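Local structure of beta-glucuronidase (Dictyoglomus thermophilum, 6XXW) at residues Tyr469-Leu479 with Pro519-Met530; Gly220-Arg228 with Glu237-Val247. The protein probably hydrolyses beta-D-glucuronides, releasing glucuronic acid, as a glycoside hydrolase of family 2. All coordinates share one frame; numbering follows the deposited sequence.

Contact 1: residues Tyr469-Leu479 with Pro519-Met530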
loop_
_atom_site.group_PDB
_atom_site.type_symbol
_atom_site.label_atom_id
_atom_site.label_comp_id
_atom_site.label_asym_id
_atom_site.label_seq_id
_atom_site.Cartn_x
_atom_site.Cartn_y
_atom_site.Cartn_z
ATOM N N TYR A 469 4.030 -26.804 1.780
ATOM C CA TYR A 469 4.331 -25.466 1.268
ATOM C C TYR A 469 5.116 -25.550 -0.037
ATOM O O TYR A 469 6.003 -24.736 -0.302
ATOM C CB TYR A 469 5.096 -24.660 2.319
ATOM C CG TYR A 469 4.195 -24.206 3.466
ATOM C CD1 TYR A 469 3.372 -23.088 3.324
ATOM C CD2 TYR A 469 4.149 -24.912 4.662
ATOM C CE1 TYR A 469 2.532 -22.663 4.360
ATOM C CE2 TYR A 469 3.318 -24.508 5.706
ATOM C CZ TYR A 469 2.501 -23.389 5.539
ATOM O OH TYR A 469 1.679 -22.977 6.565
ATOM N N TYR A 470 4.805 -26.549 -0.864
ATOM C CA TYR A 470 5.480 -26.690 -2.143
ATOM C C TYR A 470 5.297 -25.418 -2.962
ATOM O O TYR A 470 4.199 -24.866 -3.033
ATOM C CB TYR A 470 4.925 -27.893 -2.898
ATOM C CG TYR A 470 5.090 -29.236 -2.178
ATOM C CD1 TYR A 470 6.344 -29.727 -1.858
ATOM C CD2 TYR A 470 3.977 -30.002 -1.836
ATOM C CE1 TYR A 470 6.497 -30.950 -1.219
ATOM C CE2 TYR A 470 4.119 -31.218 -1.205
ATOM C CZ TYR A 470 5.379 -31.689 -0.903
ATOM O OH TYR A 470 5.526 -32.896 -0.270
ATOM N N SER A 471 6.381 -24.970 -3.596
ATOM C CA SER A 471 6.505 -23.747 -4.405
ATOM C C SER A 471 6.639 -22.490 -3.545
ATOM O O SER A 471 6.868 -21.399 -4.114
ATOM C CB SER A 471 5.350 -23.559 -5.402
ATOM O OG SER A 471 4.276 -22.836 -4.821
ATOM N N TRP A 472 6.547 -22.586 -2.213
ATOM C CA TRP A 472 6.822 -21.454 -1.329
ATOM C C TRP A 472 8.153 -21.640 -0.608
ATOM O O TRP A 472 9.117 -20.922 -0.894
ATOM C CB TRP A 472 5.682 -21.210 -0.320
ATOM C CG TRP A 472 5.971 -19.938 0.439
ATOM C CD1 TRP A 472 6.544 -19.828 1.680
ATOM C CD2 TRP A 472 5.796 -18.603 -0.044
ATOM N NE1 TRP A 472 6.710 -18.502 2.010
ATOM C CE2 TRP A 472 6.269 -17.728 0.965
ATOM C CE3 TRP A 472 5.279 -18.056 -1.229
ATOM C CZ2 TRP A 472 6.233 -16.336 0.829
ATOM C CZ3 TRP A 472 5.235 -16.660 -1.368
ATOM C CH2 TRP A 472 5.701 -15.816 -0.330
ATOM N N TYR A 473 8.244 -22.571 0.348
ATOM C CA TYR A 473 9.510 -22.752 1.058
ATOM C C TYR A 473 10.498 -23.596 0.263
ATOM O O TYR A 473 11.712 -23.484 0.477
ATOM C CB TYR A 473 9.282 -23.399 2.431
ATOM C CG TYR A 473 8.684 -22.453 3.449
ATOM C CD1 TYR A 473 9.321 -21.259 3.781
ATOM C CD2 TYR A 473 7.479 -22.750 4.077
ATOM C CE1 TYR A 473 8.762 -20.377 4.710
ATOM C CE2 TYR A 473 6.922 -21.887 5.005
ATOM C CZ TYR A 473 7.565 -20.705 5.316
ATOM O OH TYR A 473 7.009 -19.852 6.244
ATOM N N THR A 474 10.000 -24.452 -0.629
ATOM C CA THR A 474 10.824 -25.214 -1.560
ATOM C C THR A 474 10.429 -24.841 -2.982
ATOM O O THR A 474 9.277 -24.478 -3.239
ATOM C CB THR A 474 10.663 -26.730 -1.331
ATOM O OG1 THR A 474 9.272 -27.080 -1.344
ATOM C CG2 THR A 474 11.261 -27.130 0.013
ATOM N N ASP A 475 11.392 -24.905 -3.907
ATOM C CA ASP A 475 11.166 -24.509 -5.303
ATOM C C ASP A 475 10.424 -23.175 -5.377
ATOM O O ASP A 475 9.434 -23.017 -6.095
ATOM C CB ASP A 475 10.417 -25.596 -6.065
ATOM C CG ASP A 475 11.111 -26.945 -5.968
ATOM O OD1 ASP A 475 12.203 -27.097 -6.548
ATOM O OD2 ASP A 475 10.579 -27.845 -5.298
ATOM N N SER A 476 10.918 -22.216 -4.605
ATOM C CA SER A 476 10.227 -20.945 -4.400
ATOM C C SER A 476 9.927 -20.259 -5.722
ATOM O O SER A 476 10.837 -19.993 -6.512
ATOM C CB SER A 476 11.088 -20.039 -3.526
ATOM O OG SER A 476 11.519 -20.740 -2.379
ATOM N N GLY A 477 8.645 -19.982 -5.967
ATOM C CA GLY A 477 8.218 -19.280 -7.157
ATOM C C GLY A 477 7.729 -20.173 -8.273
ATOM O O GLY A 477 7.046 -19.682 -9.179
ATOM N N ASP A 478 8.044 -21.470 -8.232
ATOM C CA ASP A 478 7.686 -22.385 -9.317
ATOM C C ASP A 478 6.378 -23.095 -8.982
ATOM O O ASP A 478 6.373 -24.179 -8.394
ATOM C CB ASP A 478 8.797 -23.398 -9.569
ATOM C CG ASP A 478 8.569 -24.182 -10.841
ATOM O OD1 ASP A 478 7.572 -23.889 -11.522
ATOM O OD2 ASP A 478 9.377 -25.083 -11.147
ATOM N N LEU A 479 5.258 -22.499 -9.418
ATOM C CA LEU A 479 3.945 -23.097 -9.185
ATOM C C LEU A 479 3.747 -24.408 -9.940
ATOM O O LEU A 479 2.854 -25.187 -9.586
ATOM C CB LEU A 479 2.842 -22.112 -9.581
ATOM C CG LEU A 479 2.738 -20.812 -8.798
ATOM C CD1 LEU A 479 1.932 -19.808 -9.596
ATOM C CD2 LEU A 479 2.084 -21.047 -7.421
ATOM N N PRO A 519 2.282 -14.392 -11.854
ATOM C CA PRO A 519 2.325 -14.255 -10.390
ATOM C C PRO A 519 3.740 -14.414 -9.843
ATOM O O PRO A 519 4.520 -15.259 -10.301
ATOM C CB PRO A 519 1.395 -15.372 -9.892
ATOM C CG PRO A 519 1.261 -16.325 -11.048
ATOM C CD PRO A 519 1.436 -15.513 -12.298
ATOM N N LEU A 520 4.063 -13.577 -8.853
ATOM C CA LEU A 520 5.341 -13.595 -8.148
ATOM C C LEU A 520 5.117 -13.799 -6.654
ATOM O O LEU A 520 4.109 -13.344 -6.102
ATOM C CB LEU A 520 6.106 -12.275 -8.348
ATOM C CG LEU A 520 6.640 -11.939 -9.741
ATOM C CD1 LEU A 520 7.004 -10.461 -9.836
ATOM C CD2 LEU A 520 7.860 -12.806 -9.974
ATOM N N MET A 521 6.076 -14.453 -5.985
ATOM C CA MET A 521 5.980 -14.594 -4.529
ATOM C C MET A 521 5.735 -13.234 -3.878
ATOM O O MET A 521 6.321 -12.224 -4.279
ATOM C CB MET A 521 7.253 -15.217 -3.954
ATOM C CG MET A 521 7.398 -16.703 -4.227
ATOM S SD MET A 521 9.019 -17.262 -3.669
ATOM C CE MET A 521 8.787 -17.305 -1.889
ATOM N N PHE A 522 4.836 -13.220 -2.888
ATOM C CA PHE A 522 4.405 -12.099 -2.045
ATOM C C PHE A 522 3.273 -11.297 -2.694
ATOM O O PHE A 522 2.801 -10.333 -2.089
ATOM C CB PHE A 522 5.555 -11.157 -1.637
ATOM C CG PHE A 522 6.530 -11.793 -0.659
ATOM C CD1 PHE A 522 7.693 -12.401 -1.117
ATOM C CD2 PHE A 522 6.266 -11.792 0.712
ATOM C CE1 PHE A 522 8.593 -13.007 -0.219
ATOM C CE2 PHE A 522 7.170 -12.398 1.620
ATOM C CZ PHE A 522 8.321 -13.005 1.143
ATOM N N THR A 523 2.794 -11.684 -3.869
ATOM C CA THR A 523 1.651 -11.006 -4.465
ATOM C C THR A 523 0.361 -11.741 -4.104
ATOM O O THR A 523 0.368 -12.923 -3.759
ATOM C CB THR A 523 1.795 -10.923 -5.986
ATOM O OG1 THR A 523 1.790 -12.244 -6.540
ATOM C CG2 THR A 523 3.128 -10.249 -6.354
ATOM N N GLU A 524 -0.758 -11.014 -4.184
ATOM C CA GLU A 524 -2.054 -11.647 -3.962
ATOM C C GLU A 524 -2.334 -12.718 -5.005
ATOM O O GLU A 524 -2.965 -13.739 -4.693
ATOM C CB GLU A 524 -3.167 -10.586 -3.964
ATOM C CG GLU A 524 -2.988 -9.505 -2.897
ATOM C CD GLU A 524 -4.249 -8.651 -2.696
ATOM O OE1 GLU A 524 -5.368 -9.189 -2.877
ATOM O OE2 GLU A 524 -4.116 -7.454 -2.365
ATOM N N GLU A 525 -1.861 -12.514 -6.245
ATOM C CA GLU A 525 -2.072 -13.503 -7.296
ATOM C C GLU A 525 -1.377 -14.817 -6.965
ATOM O O GLU A 525 -1.948 -15.895 -7.161
ATOM C CB GLU A 525 -1.567 -12.963 -8.637
ATOM C CG GLU A 525 -2.545 -11.996 -9.308
ATOM C CD GLU A 525 -2.502 -10.606 -8.692
ATOM O OE1 GLU A 525 -1.581 -10.339 -7.881
ATOM O OE2 GLU A 525 -3.388 -9.788 -9.016
ATOM N N TYR A 526 -0.129 -14.747 -6.490
ATOM C CA TYR A 526 0.603 -15.972 -6.210
ATOM C C TYR A 526 -0.077 -16.754 -5.103
ATOM O O TYR A 526 -0.212 -17.981 -5.193
ATOM C CB TYR A 526 2.053 -15.656 -5.842
ATOM C CG TYR A 526 2.959 -16.873 -5.915
ATOM C CD1 TYR A 526 3.041 -17.764 -4.842
ATOM C CD2 TYR A 526 3.698 -17.148 -7.056
ATOM C CE1 TYR A 526 3.849 -18.890 -4.901
ATOM C CE2 TYR A 526 4.522 -18.262 -7.124
ATOM C CZ TYR A 526 4.590 -19.132 -6.040
ATOM O OH TYR A 526 5.396 -20.243 -6.097
ATOM N N GLN A 527 -0.534 -16.054 -4.058
ATOM C CA GLN A 527 -1.234 -16.724 -2.970
ATOM C C GLN A 527 -2.474 -17.453 -3.485
ATOM O O GLN A 527 -2.702 -18.623 -3.151
ATOM C CB GLN A 527 -1.589 -15.710 -1.875
ATOM C CG GLN A 527 -2.469 -16.289 -0.755
ATOM C CD GLN A 527 -2.959 -15.210 0.206
ATOM O OE1 GLN A 527 -3.268 -14.096 -0.204
ATOM N NE2 GLN A 527 -3.035 -15.546 1.487
ATOM N N GLN A 528 -3.275 -16.783 -4.324
ATOM C CA GLN A 528 -4.488 -17.411 -4.851
ATOM C C GLN A 528 -4.163 -18.584 -5.772
ATOM O O GLN A 528 -4.819 -19.628 -5.703
ATOM C CB GLN A 528 -5.358 -16.374 -5.591
ATOM C CG GLN A 528 -6.523 -16.983 -6.399
ATOM C CD GLN A 528 -7.576 -15.960 -6.814
ATOM O OE1 GLN A 528 -8.160 -15.276 -5.976
ATOM N NE2 GLN A 528 -7.814 -15.851 -8.115
ATOM N N GLU A 529 -3.170 -18.435 -6.656
ATOM C CA GLU A 529 -2.869 -19.519 -7.589
ATOM C C GLU A 529 -2.325 -20.739 -6.854
ATOM O O GLU A 529 -2.702 -21.877 -7.154
ATOM C CB GLU A 529 -1.875 -19.044 -8.649
ATOM C CG GLU A 529 -1.632 -20.048 -9.775
ATOM C CD GLU A 529 -2.858 -20.272 -10.652
ATOM O OE1 GLU A 529 -3.717 -19.367 -10.749
ATOM O OE2 GLU A 529 -2.962 -21.370 -11.245
ATOM N N MET A 530 -1.436 -20.519 -5.888
ATOM C CA MET A 530 -0.921 -21.631 -5.101
ATOM C C MET A 530 -2.061 -22.374 -4.411
ATOM O O MET A 530 -2.174 -23.601 -4.508
ATOM C CB MET A 530 0.086 -21.111 -4.075
ATOM C CG MET A 530 0.551 -22.188 -3.107
ATOM S SD MET A 530 1.649 -21.518 -1.841
ATOM C CE MET A 530 2.074 -23.028 -0.946
HETATM O O HOH W 1 6.378 -17.276 -9.933
#

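Contact 2: residues Gly220-Arg228 with Glu237-Val247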
loop_
_atom_site.group_PDB
_atom_site.type_symbol
_atom_site.label_atom_id
_atom_site.label_comp_id
_atom_site.label_asym_id
_atom_site.label_seq_id
_atom_site.Cartn_x
_atom_site.Cartn_y
_atom_site.Cartn_z
ATOM N N GLY A 220 -21.723 -31.727 47.602
ATOM C CA GLY A 220 -23.137 -32.000 47.726
ATOM C C GLY A 220 -23.541 -33.263 46.982
ATOM O O GLY A 220 -22.787 -33.820 46.179
ATOM N N ASN A 221 -24.761 -33.722 47.261
ATOM C CA ASN A 221 -25.236 -34.956 46.645
ATOM C C ASN A 221 -26.651 -34.921 46.091
ATOM O O ASN A 221 -26.996 -35.831 45.332
ATOM C CB ASN A 221 -25.129 -36.104 47.657
ATOM C CG ASN A 221 -23.699 -36.451 47.962
ATOM O OD1 ASN A 221 -22.953 -36.849 47.067
ATOM N ND2 ASN A 221 -23.289 -36.267 49.212
ATOM N N ASN A 222 -27.483 -33.936 46.426
ATOM C CA ASN A 222 -28.857 -33.871 45.931
ATOM C C ASN A 222 -28.907 -32.869 44.790
ATOM O O ASN A 222 -28.716 -31.669 45.007
ATOM C CB ASN A 222 -29.846 -33.459 47.021
ATOM C CG ASN A 222 -29.540 -34.081 48.355
ATOM O OD1 ASN A 222 -29.163 -35.246 48.440
ATOM N ND2 ASN A 222 -29.709 -33.302 49.415
ATOM N N PHE A 223 -29.208 -33.353 43.586
ATOM C CA PHE A 223 -29.208 -32.523 42.391
ATOM C C PHE A 223 -30.467 -32.763 41.579
ATOM O O PHE A 223 -30.926 -33.901 41.442
ATOM C CB PHE A 223 -27.972 -32.809 41.519
ATOM C CG PHE A 223 -26.692 -32.426 42.166
ATOM C CD1 PHE A 223 -26.184 -31.142 42.019
ATOM C CD2 PHE A 223 -25.980 -33.347 42.919
ATOM C CE1 PHE A 223 -24.996 -30.792 42.627
ATOM C CE2 PHE A 223 -24.803 -32.998 43.532
ATOM C CZ PHE A 223 -24.308 -31.722 43.391
ATOM N N GLN A 224 -31.024 -31.682 41.055
ATOM C CA GLN A 224 -32.006 -31.739 39.988
ATOM C C GLN A 224 -31.359 -31.153 38.743
ATOM O O GLN A 224 -30.756 -30.081 38.806
ATOM C CB GLN A 224 -33.278 -30.966 40.344
ATOM C CG GLN A 224 -34.331 -31.043 39.249
ATOM C CD GLN A 224 -35.543 -30.152 39.503
ATOM O OE1 GLN A 224 -35.415 -29.011 39.953
ATOM N NE2 GLN A 224 -36.729 -30.671 39.196
ATOM N N VAL A 225 -31.475 -31.862 37.626
ATOM C CA VAL A 225 -30.873 -31.458 36.361
ATOM C C VAL A 225 -31.982 -31.377 35.327
ATOM O O VAL A 225 -32.791 -32.303 35.209
ATOM C CB VAL A 225 -29.776 -32.440 35.915
ATOM C CG1 VAL A 225 -29.256 -32.071 34.547
ATOM C CG2 VAL A 225 -28.643 -32.482 36.946
ATOM N N ILE A 226 -32.025 -30.273 34.591
ATOM C CA ILE A 226 -33.077 -30.009 33.621
ATOM C C ILE A 226 -32.420 -29.605 32.313
ATOM O O ILE A 226 -31.416 -28.890 32.311
ATOM C CB ILE A 226 -34.033 -28.904 34.112
ATOM C CG1 ILE A 226 -34.807 -29.386 35.341
ATOM C CG2 ILE A 226 -34.982 -28.462 33.010
ATOM C CD1 ILE A 226 -35.116 -28.265 36.308
ATOM N N LEU A 227 -32.982 -30.074 31.205
ATOM C CA LEU A 227 -32.532 -29.711 29.875
ATOM C C LEU A 227 -33.664 -28.979 29.170
ATOM O O LEU A 227 -34.807 -29.454 29.166
ATOM C CB LEU A 227 -32.124 -30.954 29.096
ATOM C CG LEU A 227 -31.283 -30.721 27.849
ATOM C CD1 LEU A 227 -29.891 -30.267 28.246
ATOM C CD2 LEU A 227 -31.224 -32.002 27.069
ATOM N N ARG A 228 -33.348 -27.818 28.589
ATOM C CA ARG A 228 -34.315 -26.983 27.897
ATOM C C ARG A 228 -33.895 -26.791 26.449
ATOM O O ARG A 228 -32.703 -26.693 26.147
ATOM C CB ARG A 228 -34.443 -25.607 28.557
ATOM C CG ARG A 228 -35.168 -25.626 29.873
ATOM C CD ARG A 228 -35.197 -24.236 30.460
ATOM N NE ARG A 228 -36.044 -24.195 31.640
ATOM C CZ ARG A 228 -35.580 -24.215 32.876
ATOM N NH1 ARG A 228 -34.270 -24.281 33.090
ATOM N NH2 ARG A 228 -36.424 -24.173 33.892
ATOM N N GLU A 237 -35.435 -34.217 32.332
ATOM C CA GLU A 237 -35.133 -33.881 33.714
ATOM C C GLU A 237 -34.651 -35.136 34.416
ATOM O O GLU A 237 -35.006 -36.252 34.028
ATOM C CB GLU A 237 -36.350 -33.293 34.454
ATOM C CG GLU A 237 -37.494 -34.289 34.765
ATOM C CD GLU A 237 -37.208 -35.224 35.949
ATOM O OE1 GLU A 237 -36.624 -34.769 36.959
ATOM O OE2 GLU A 237 -37.561 -36.421 35.862
ATOM N N ASN A 238 -33.859 -34.942 35.466
ATOM C CA ASN A 238 -33.395 -36.073 36.255
ATOM C C ASN A 238 -32.975 -35.590 37.628
ATOM O O ASN A 238 -32.370 -34.525 37.758
ATOM C CB ASN A 238 -32.218 -36.796 35.587
ATOM C CG ASN A 238 -31.985 -38.185 36.178
ATOM O OD1 ASN A 238 -32.873 -39.042 36.150
ATOM N ND2 ASN A 238 -30.795 -38.405 36.728
ATOM N N PHE A 239 -33.324 -36.369 38.648
ATOM C CA PHE A 239 -32.798 -36.188 39.993
ATOM C C PHE A 239 -31.645 -37.164 40.176
ATOM O O PHE A 239 -31.829 -38.378 40.029
ATOM C CB PHE A 239 -33.879 -36.424 41.048
ATOM C CG PHE A 239 -34.986 -35.418 41.010
ATOM C CD1 PHE A 239 -34.792 -34.139 41.500
ATOM C CD2 PHE A 239 -36.224 -35.748 40.480
ATOM C CE1 PHE A 239 -35.814 -33.206 41.463
ATOM C CE2 PHE A 239 -37.249 -34.821 40.444
ATOM C CZ PHE A 239 -37.042 -33.550 40.937
ATOM N N GLY A 240 -30.462 -36.635 40.469
ATOM C CA GLY A 240 -29.300 -37.478 40.643
ATOM C C GLY A 240 -28.005 -36.759 40.332
ATOM O O GLY A 240 -27.947 -35.942 39.401
ATOM N N LYS A 241 -26.970 -37.057 41.126
ATOM C CA LYS A 241 -25.640 -36.495 40.914
ATOM C C LYS A 241 -25.008 -37.024 39.630
ATOM O O LYS A 241 -24.158 -36.351 39.032
ATOM C CB LYS A 241 -24.756 -36.821 42.112
ATOM C CG LYS A 241 -23.447 -36.060 42.199
ATOM C CD LYS A 241 -22.741 -36.345 43.532
ATOM C CE LYS A 241 -21.523 -35.456 43.729
ATOM N NZ LYS A 241 -20.873 -35.625 45.075
ATOM N N SER A 242 -25.385 -38.233 39.221
ATOM C CA SER A 242 -25.091 -38.778 37.902
ATOM C C SER A 242 -26.403 -39.245 37.285
ATOM O O SER A 242 -27.375 -39.521 37.993
ATOM C CB SER A 242 -24.088 -39.947 37.976
ATOM O OG SER A 242 -24.676 -41.072 38.606
ATOM N N GLY A 243 -26.444 -39.325 35.960
ATOM C CA GLY A 243 -27.636 -39.845 35.326
ATOM C C GLY A 243 -27.635 -39.630 33.827
ATOM O O GLY A 243 -26.631 -39.239 33.227
ATOM N N VAL A 244 -28.789 -39.922 33.237
ATOM C CA VAL A 244 -28.978 -39.843 31.796
ATOM C C VAL A 244 -30.242 -39.033 31.535
ATOM O O VAL A 244 -31.246 -39.197 32.233
ATOM C CB VAL A 244 -29.068 -41.243 31.146
ATOM C CG1 VAL A 244 -27.820 -42.059 31.443
ATOM C CG2 VAL A 244 -30.295 -41.997 31.644
ATOM N N LEU A 245 -30.172 -38.127 30.571
ATOM C CA LEU A 245 -31.320 -37.348 30.127
ATOM C C LEU A 245 -31.688 -37.805 28.725
ATOM O O LEU A 245 -30.832 -37.813 27.833
ATOM C CB LEU A 245 -31.003 -35.851 30.141
ATOM C CG LEU A 245 -30.582 -35.267 31.497
ATOM C CD1 LEU A 245 -29.635 -34.072 31.314
ATOM C CD2 LEU A 245 -31.813 -34.865 32.315
ATOM N N GLU A 246 -32.945 -38.195 28.526
ATOM C CA GLU A 246 -33.403 -38.648 27.218
ATOM C C GLU A 246 -34.087 -37.510 26.480
ATOM O O GLU A 246 -35.011 -36.884 27.012
ATOM C CB GLU A 246 -34.366 -39.827 27.315
ATOM C CG GLU A 246 -34.594 -40.473 25.953
ATOM C CD GLU A 246 -35.681 -41.520 25.964
ATOM O OE1 GLU A 246 -36.173 -41.836 27.065
ATOM O OE2 GLU A 246 -36.039 -42.021 24.871
ATOM N N VAL A 247 -33.659 -37.269 25.246
ATOM C CA VAL A 247 -34.255 -36.242 24.400
ATOM C C VAL A 247 -34.901 -36.943 23.213
ATOM O O VAL A 247 -34.201 -37.469 22.338
ATOM C CB VAL A 247 -33.226 -35.196 23.943
ATOM C CG1 VAL A 247 -33.876 -34.148 23.058
ATOM C CG2 VAL A 247 -32.624 -34.516 25.149
#

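Contact 1: residues Tyr469-Leu479 with Pro519-Met530
Trp-472 and Met-521 illustrate how an irregular loop packs against a helix start through a ring face. The methyl CE of Met-521 sits 3.5 Å from the centroid of the indole six-membered ring of Trp-472, almost on its normal, a CH-pi contact; a bend at chi3 (75°) folds the thioether back over that face, making a Met-aromatic pair. The indole also points its edge at the face of Phe-522, a T-shaped stack with centroids 5.1 Å apart and planes at 67°. Tyr-526 is clasped between Met-521 CG on one face and Leu-479 on the other, where CD2 of Leu-479 lies 3.8 Å from the ring centroid. The other methyl of this leucine, CD1, rests against Glu-529 CG and Pro-519 CG, while the extended Met-530 carries its CE to 3.5 Å from Tyr-470 O.

Polar links are fewer. Tyr-526 OH donates to Ser-471 O (2.7 Å) from above the carbonyl plane, and Gly-477 N reaches the same oxygen from the opposite face, so this carbonyl is gripped twice. A water donates to both Gly-477 O and Pro-519 O. Thr-523 N-caps the following helix, its OG1 accepting from Tyr-526 N.

Tyr-469 OH hydrogen-bonds to Glu-505 and its N to a bound Tris molecule, probably from the crystallisation liquor, so the loop borders a pocket. Asp-475 hydrogen-bonds to His-163 of a second subunit. In the TIM barrel domain, the loop between strand 463-467 and helix 482-497 is thus joined to the start of helix 524-538, and Tyr-470 packs on helix 482-497.

Contact 2: residues Gly220-Arg228 with Glu237-Val247
Phe-223 and Lys-241 meet at a slant: the lysine, stretched out along its whole length, crosses the phenyl ring with CG 3.6 Å from Phe-223 CE2. Its ammonium group then reaches Gly-220 O (2.9 Å from Lys-241 NZ), nearly in line with the carbonyl bond, and Asn-221 OD1, above that amide's plane; Ser-218 O is a further acceptor. Three oxygens thus accept from the ammonium, which would probably favour the protonated form.

Gln-224 and Phe-239 share a non-hydrogen-bonded position of the antiparallel pair and run alongside each other with their ends in the same direction. The phenyl ring is one of two modelled conformers, so the details are less certain; in this one the glutamine amide is turned only 14° from the ring. With CG of Gln-224 trans to the backbone N (chi1 -179°) and the chain extended beyond it, the aliphatic part runs along the ring margin.

Val-225 and Leu-227 turn to strand 242-248, each crossing its partner at about a right angle. Val-225 CG1 touches Leu-245 CD1, and Leu-227 CD2 presses on Val-247 CG2 at 3.5 Å, closer than two methyls normally pack. Behind these groups the backbones are tied by reciprocal bonds between Val-225 and Asn-238, with Val-225 N to Asn-238 O at 2.8 Å, and by Gly-240 N to Phe-223 O. Tyr-214 OH takes the side-chain amide of Asn-238.

The arrangement is that of a beta hairpin, strands 223-228 and 234-239, whose second strand leads through Gly-240 and Lys-241 into strand 242-248 of a facing sheet. Such apolar packing between two antiparallel sheets fits the immunoglobulin-like beta-sandwich domain of family 2 glycoside hydrolases.

In the fold
Contact 2 comes first along the chain, and both of its segments precede those of contact 1. They lie on opposite sides of the chain's centre, their own centres about 56 Å apart and their nearest atoms about 39 Å apart, and they share no sheet or helix. Contact 2 joins strands of two antiparallel sheets in the family 2 beta domain, whereas contact 1 joins a loop to a helix within the TIM barrel domain. Contact 1 also borders other subunits of the four-chain assembly, while no other chain of it touches the segments of contact 2. The pair illustrates that each domain of a multidomain enzyme has its own kind of packing: strand pairing and sheet packing in one, loop-to-helix packing in the other.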